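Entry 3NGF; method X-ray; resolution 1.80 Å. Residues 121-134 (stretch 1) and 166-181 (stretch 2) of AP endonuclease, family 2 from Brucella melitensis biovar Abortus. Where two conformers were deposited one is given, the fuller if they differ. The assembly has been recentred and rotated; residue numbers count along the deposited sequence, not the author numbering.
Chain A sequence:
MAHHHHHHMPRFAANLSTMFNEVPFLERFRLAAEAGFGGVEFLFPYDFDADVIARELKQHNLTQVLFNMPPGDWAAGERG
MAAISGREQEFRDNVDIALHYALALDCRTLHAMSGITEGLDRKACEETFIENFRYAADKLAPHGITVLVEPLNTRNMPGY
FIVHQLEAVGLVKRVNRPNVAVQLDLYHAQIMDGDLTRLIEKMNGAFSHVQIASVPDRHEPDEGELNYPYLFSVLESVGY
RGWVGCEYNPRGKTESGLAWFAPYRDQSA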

# COMPACT_ATOMS: atom_id res chain seq x y z
N ASP A 121 13.14 0.31 -22.13
CA ASP A 121 12.10 0.36 -23.16
C ASP A 121 10.71 0.20 -22.52
O ASP A 121 10.44 -0.79 -21.83
CB ASP A 121 12.36 -0.72 -24.22
CG ASP A 121 11.30 -0.73 -25.30
OD1 ASP A 121 11.33 0.13 -26.20
OD2 ASP A 121 10.42 -1.61 -25.24
N ARG A 122 9.84 1.18 -22.74
CA ARG A 122 8.54 1.22 -22.06
C ARG A 122 7.68 0.01 -22.39
O ARG A 122 7.07 -0.58 -21.50
CB ARG A 122 7.78 2.51 -22.41
CG ARG A 122 6.48 2.68 -21.64
CD ARG A 122 6.75 2.87 -20.15
NE ARG A 122 5.54 2.85 -19.33
CZ ARG A 122 5.50 3.13 -18.03
NH1 ARG A 122 4.33 3.06 -17.38
NH2 ARG A 122 6.60 3.50 -17.37
N LYS A 123 7.64 -0.38 -23.66
CA LYS A 123 6.84 -1.52 -24.08
C LYS A 123 7.31 -2.81 -23.40
O LYS A 123 6.49 -3.60 -22.94
CB LYS A 123 6.85 -1.66 -25.61
CG LYS A 123 5.95 -2.76 -26.17
CD LYS A 123 6.11 -2.91 -27.70
CE LYS A 123 5.34 -4.11 -28.26
NZ LYS A 123 6.04 -5.43 -28.04
N ALA A 124 8.62 -3.04 -23.33
CA ALA A 124 9.16 -4.23 -22.66
C ALA A 124 8.76 -4.21 -21.18
O ALA A 124 8.43 -5.25 -20.61
CB ALA A 124 10.68 -4.28 -22.77
N CYS A 125 8.81 -3.03 -20.57
CA CYS A 125 8.46 -2.93 -19.16
C CYS A 125 7.00 -3.26 -18.87
O CYS A 125 6.69 -3.98 -17.91
CB CYS A 125 8.76 -1.52 -18.61
SG CYS A 125 10.53 -1.11 -18.48
N GLU A 126 6.12 -2.72 -19.70
CA GLU A 126 4.69 -2.97 -19.57
C GLU A 126 4.36 -4.43 -19.82
O GLU A 126 3.53 -4.99 -19.12
CB GLU A 126 3.88 -2.08 -20.50
CG GLU A 126 3.97 -0.61 -20.14
CD GLU A 126 3.16 0.30 -21.05
OE1 GLU A 126 2.47 -0.22 -21.97
OE2 GLU A 126 3.21 1.55 -20.85
N GLU A 127 5.01 -5.04 -20.81
CA GLU A 127 4.85 -6.46 -21.09
C GLU A 127 5.27 -7.33 -19.90
O GLU A 127 4.59 -8.29 -19.56
CB GLU A 127 5.60 -6.87 -22.36
CG GLU A 127 4.81 -6.53 -23.60
CD GLU A 127 5.53 -6.80 -24.90
OE1 GLU A 127 6.71 -7.22 -24.88
OE2 GLU A 127 4.88 -6.57 -25.94
N THR A 128 6.39 -6.96 -19.28
CA THR A 128 6.93 -7.72 -18.15
C THR A 128 6.03 -7.55 -16.92
O THR A 128 5.76 -8.52 -16.20
CB THR A 128 8.39 -7.32 -17.88
OG1 THR A 128 9.22 -7.75 -18.98
CG2 THR A 128 8.87 -7.93 -16.56
N PHE A 129 5.55 -6.33 -16.72
CA PHE A 129 4.55 -6.04 -15.68
C PHE A 129 3.35 -6.96 -15.79
O PHE A 129 2.94 -7.58 -14.80
CB PHE A 129 4.11 -4.57 -15.76
CG PHE A 129 3.00 -4.19 -14.80
CD1 PHE A 129 3.29 -3.60 -13.58
CD2 PHE A 129 1.67 -4.38 -15.12
CE1 PHE A 129 2.29 -3.22 -12.70
CE2 PHE A 129 0.66 -4.00 -14.21
CZ PHE A 129 0.99 -3.43 -13.01
N ILE A 130 2.79 -7.08 -17.00
CA ILE A 130 1.60 -7.91 -17.24
C ILE A 130 1.90 -9.38 -16.92
O ILE A 130 1.13 -10.05 -16.21
CB ILE A 130 1.08 -7.72 -18.71
CG1 ILE A 130 0.49 -6.32 -18.85
CG2 ILE A 130 0.04 -8.77 -19.07
CD1 ILE A 130 0.27 -5.85 -20.25
N GLU A 131 3.04 -9.89 -17.39
CA GLU A 131 3.37 -11.27 -17.13
C GLU A 131 3.52 -11.52 -15.65
O GLU A 131 3.04 -12.55 -15.15
CB GLU A 131 4.66 -11.69 -17.82
CG GLU A 131 4.56 -11.72 -19.34
CD GLU A 131 3.37 -12.50 -19.92
OE1 GLU A 131 2.87 -13.48 -19.33
OE2 GLU A 131 2.93 -12.12 -21.04
N ASN A 132 4.21 -10.61 -14.96
CA ASN A 132 4.49 -10.80 -13.53
C ASN A 132 3.23 -10.70 -12.65
O ASN A 132 3.02 -11.51 -11.71
CB ASN A 132 5.59 -9.83 -13.05
CG ASN A 132 7.01 -10.32 -13.40
OD1 ASN A 132 7.27 -11.54 -13.47
ND2 ASN A 132 7.92 -9.38 -13.62
N PHE A 133 2.40 -9.72 -12.97
CA PHE A 133 1.12 -9.54 -12.27
C PHE A 133 0.18 -10.69 -12.55
O PHE A 133 -0.52 -11.14 -11.67
CB PHE A 133 0.50 -8.16 -12.61
CG PHE A 133 0.85 -7.10 -11.59
CD1 PHE A 133 2.15 -6.62 -11.46
CD2 PHE A 133 -0.10 -6.65 -10.71
CE1 PHE A 133 2.48 -5.69 -10.48
CE2 PHE A 133 0.21 -5.71 -9.75
CZ PHE A 133 1.50 -5.24 -9.61
N ARG A 134 0.16 -11.22 -13.78
CA ARG A 134 -0.65 -12.41 -14.03
C ARG A 134 -0.18 -13.62 -13.21
O ARG A 134 -1.03 -14.36 -12.67
CB ARG A 134 -0.65 -12.78 -15.51
CG ARG A 134 -1.52 -11.89 -16.34
CD ARG A 134 -1.43 -12.22 -17.83
NE ARG A 134 -2.29 -11.32 -18.60
CZ ARG A 134 -2.29 -11.21 -19.93
NH1 ARG A 134 -1.44 -11.93 -20.68
NH2 ARG A 134 -3.11 -10.37 -20.51
N LEU A 166 -5.21 6.61 -13.49
CA LEU A 166 -6.01 5.99 -14.54
C LEU A 166 -5.12 5.16 -15.49
O LEU A 166 -5.58 4.17 -16.08
CB LEU A 166 -6.83 7.04 -15.31
CG LEU A 166 -7.91 7.77 -14.51
CD1 LEU A 166 -8.65 8.72 -15.45
CD2 LEU A 166 -8.88 6.81 -13.88
N GLU A 167 -3.86 5.53 -15.61
CA GLU A 167 -2.91 4.73 -16.39
C GLU A 167 -2.77 3.36 -15.72
O GLU A 167 -2.70 2.32 -16.40
CB GLU A 167 -1.56 5.42 -16.44
CG GLU A 167 -0.50 4.65 -17.18
CD GLU A 167 0.82 5.40 -17.29
OE1 GLU A 167 0.98 6.49 -16.68
OE2 GLU A 167 1.71 4.88 -18.01
N ALA A 168 -2.73 3.35 -14.39
CA ALA A 168 -2.62 2.09 -13.64
C ALA A 168 -3.89 1.25 -13.81
O ALA A 168 -3.82 0.01 -13.95
CB ALA A 168 -2.33 2.33 -12.13
N VAL A 169 -5.06 1.90 -13.78
CA VAL A 169 -6.32 1.21 -14.05
C VAL A 169 -6.29 0.52 -15.42
O VAL A 169 -6.71 -0.63 -15.58
CB VAL A 169 -7.52 2.15 -13.95
CG1 VAL A 169 -8.77 1.49 -14.48
CG2 VAL A 169 -7.69 2.63 -12.48
N GLY A 170 -5.76 1.24 -16.40
CA GLY A 170 -5.57 0.69 -17.75
C GLY A 170 -4.64 -0.50 -17.78
O GLY A 170 -4.92 -1.50 -18.49
N LEU A 171 -3.54 -0.43 -17.03
CA LEU A 171 -2.60 -1.56 -16.99
C LEU A 171 -3.25 -2.78 -16.34
O LEU A 171 -3.07 -3.90 -16.80
CB LEU A 171 -1.32 -1.19 -16.25
CG LEU A 171 -0.32 -0.30 -17.00
CD1 LEU A 171 0.78 0.11 -16.01
CD2 LEU A 171 0.25 -1.10 -18.17
N VAL A 172 -4.01 -2.55 -15.29
CA VAL A 172 -4.75 -3.63 -14.64
C VAL A 172 -5.78 -4.31 -15.56
O VAL A 172 -5.96 -5.53 -15.50
CB VAL A 172 -5.41 -3.18 -13.35
CG1 VAL A 172 -6.38 -4.29 -12.85
CG2 VAL A 172 -4.35 -2.82 -12.31
N LYS A 173 -6.46 -3.54 -16.41
CA LYS A 173 -7.39 -4.12 -17.38
C LYS A 173 -6.65 -5.05 -18.35
O LYS A 173 -7.16 -6.11 -18.72
CB LYS A 173 -8.15 -3.02 -18.14
CG LYS A 173 -9.34 -2.47 -17.38
CD LYS A 173 -10.04 -1.35 -18.13
CE LYS A 173 -10.93 -0.52 -17.19
NZ LYS A 173 -11.33 0.76 -17.88
N ARG A 174 -5.44 -4.66 -18.75
CA ARG A 174 -4.63 -5.51 -19.62
C ARG A 174 -4.20 -6.80 -18.93
O ARG A 174 -4.14 -7.85 -19.59
CB ARG A 174 -3.44 -4.76 -20.16
CG ARG A 174 -3.86 -3.58 -21.04
CD ARG A 174 -2.70 -2.67 -21.36
NE ARG A 174 -1.62 -3.33 -22.09
CZ ARG A 174 -0.41 -2.77 -22.29
NH1 ARG A 174 -0.12 -1.55 -21.80
NH2 ARG A 174 0.51 -3.43 -22.96
N VAL A 175 -3.95 -6.73 -17.62
CA VAL A 175 -3.58 -7.92 -16.81
C VAL A 175 -4.71 -8.95 -16.84
O VAL A 175 -4.47 -10.17 -16.96
CB VAL A 175 -3.22 -7.53 -15.36
CG1 VAL A 175 -3.15 -8.76 -14.42
CG2 VAL A 175 -1.90 -6.72 -15.34
N ASN A 176 -5.95 -8.46 -16.72
CA ASN A 176 -7.15 -9.27 -16.90
C ASN A 176 -7.23 -10.40 -15.88
O ASN A 176 -7.37 -11.58 -16.24
CB ASN A 176 -7.23 -9.80 -18.34
CG ASN A 176 -8.63 -10.26 -18.73
OD1 ASN A 176 -9.61 -9.59 -18.44
ND2 ASN A 176 -8.71 -11.41 -19.41
N ARG A 177 -7.14 -10.02 -14.59
CA ARG A 177 -7.29 -10.96 -13.49
C ARG A 177 -8.13 -10.28 -12.40
O ARG A 177 -7.81 -9.16 -11.99
CB ARG A 177 -5.94 -11.37 -12.91
CG ARG A 177 -5.05 -12.15 -13.90
CD ARG A 177 -5.56 -13.57 -14.10
NE ARG A 177 -4.63 -14.40 -14.85
CZ ARG A 177 -4.46 -14.36 -16.16
NH1 ARG A 177 -5.19 -13.55 -16.91
NH2 ARG A 177 -3.57 -15.16 -16.74
N PRO A 178 -9.17 -10.98 -11.90
CA PRO A 178 -10.07 -10.30 -10.94
C PRO A 178 -9.42 -9.94 -9.60
O PRO A 178 -9.82 -8.94 -8.97
CB PRO A 178 -11.19 -11.32 -10.74
CG PRO A 178 -11.25 -12.03 -12.07
CD PRO A 178 -9.79 -12.21 -12.46
N ASN A 179 -8.41 -10.70 -9.18
CA ASN A 179 -7.70 -10.40 -7.91
C ASN A 179 -6.46 -9.49 -8.11
O ASN A 179 -5.42 -9.65 -7.45
CB ASN A 179 -7.36 -11.69 -7.15
CG ASN A 179 -6.36 -12.55 -7.85
OD1 ASN A 179 -6.40 -12.69 -9.10
ND2 ASN A 179 -5.46 -13.15 -7.08
N VAL A 180 -6.60 -8.51 -9.00
CA VAL A 180 -5.60 -7.47 -9.19
C VAL A 180 -6.34 -6.15 -9.16
O VAL A 180 -7.45 -6.04 -9.73
CB VAL A 180 -4.87 -7.64 -10.54
CG1 VAL A 180 -3.92 -6.50 -10.81
CG2 VAL A 180 -4.11 -8.96 -10.60
N ALA A 181 -5.78 -5.15 -8.47
CA ALA A 181 -6.37 -3.81 -8.42
C ALA A 181 -5.33 -2.75 -8.13
O ALA A 181 -4.14 -3.03 -8.05
CB ALA A 181 -7.51 -3.74 -7.40
O HOH W 1 1.40 2.60 -18.89
O HOH W 2 2.99 -2.14 -23.91

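Helices 122-134 and 166-175 cross at 59°, their axes approaching to 9.5 Å, and come closest where the CA atoms of Ile130 and Val175 lie 5.2 Å apart. Here, in the last turn of the second helix, Val175 is the principal bump: its side chain sits as a knob in a hollow lined by Phe129, Ile130, Phe133 and Arg134. Its CG2 methyl lies 3.9 Å from both CE2 of Phe129 and CB of Phe133, and 4.2 Å from CA of Ile130. A short, branched side chain suits this place, filling the hollow while letting the backbones draw near.

The aromatic rings extend the apolar packing in two directions. Phe129, with chi1 in the t well, offers one ring face to CD1 of Leu171, one turn before Val175 in the helix; its CE2 is 4.0 Å from CB of that leucine. The edge of the Phe133 ring meets the strand residue Val180 (CD2 of Phe133 to CG1 of Val180, 3.8 Å).

Polar groups border this buried patch. Arg134 extends alongside Val175, its CG 4.0 Å from CG1 of the valine, and its guanidinium edge satisfies two carbonyls at the helix C-terminus: NE donates to Val175 O (3.0 Å) and NH2 to Arg174 O (2.9 Å). CD of Arg134 lies over one face of the Arg177 guanidinium, 3.8 Å from NH2 of Arg177. Arg174, with chi3 in p, reaches across to the first helix, where its NH1 donates to Glu126 OE1 (2.9 Å), a hydrogen bond within a salt bridge, while CD1 of Ile130 packs over the Arg174 guanidinium face.

Farther along, Arg122 NH1 forms a longer salt bridge with Glu167 OE2 (3.3 Å). Water 1 fills the gap between the acids, donating to Glu126 OE2 (2.9 Å) and Glu167 OE2 (2.5 Å). In all, the contact buries 691 Å².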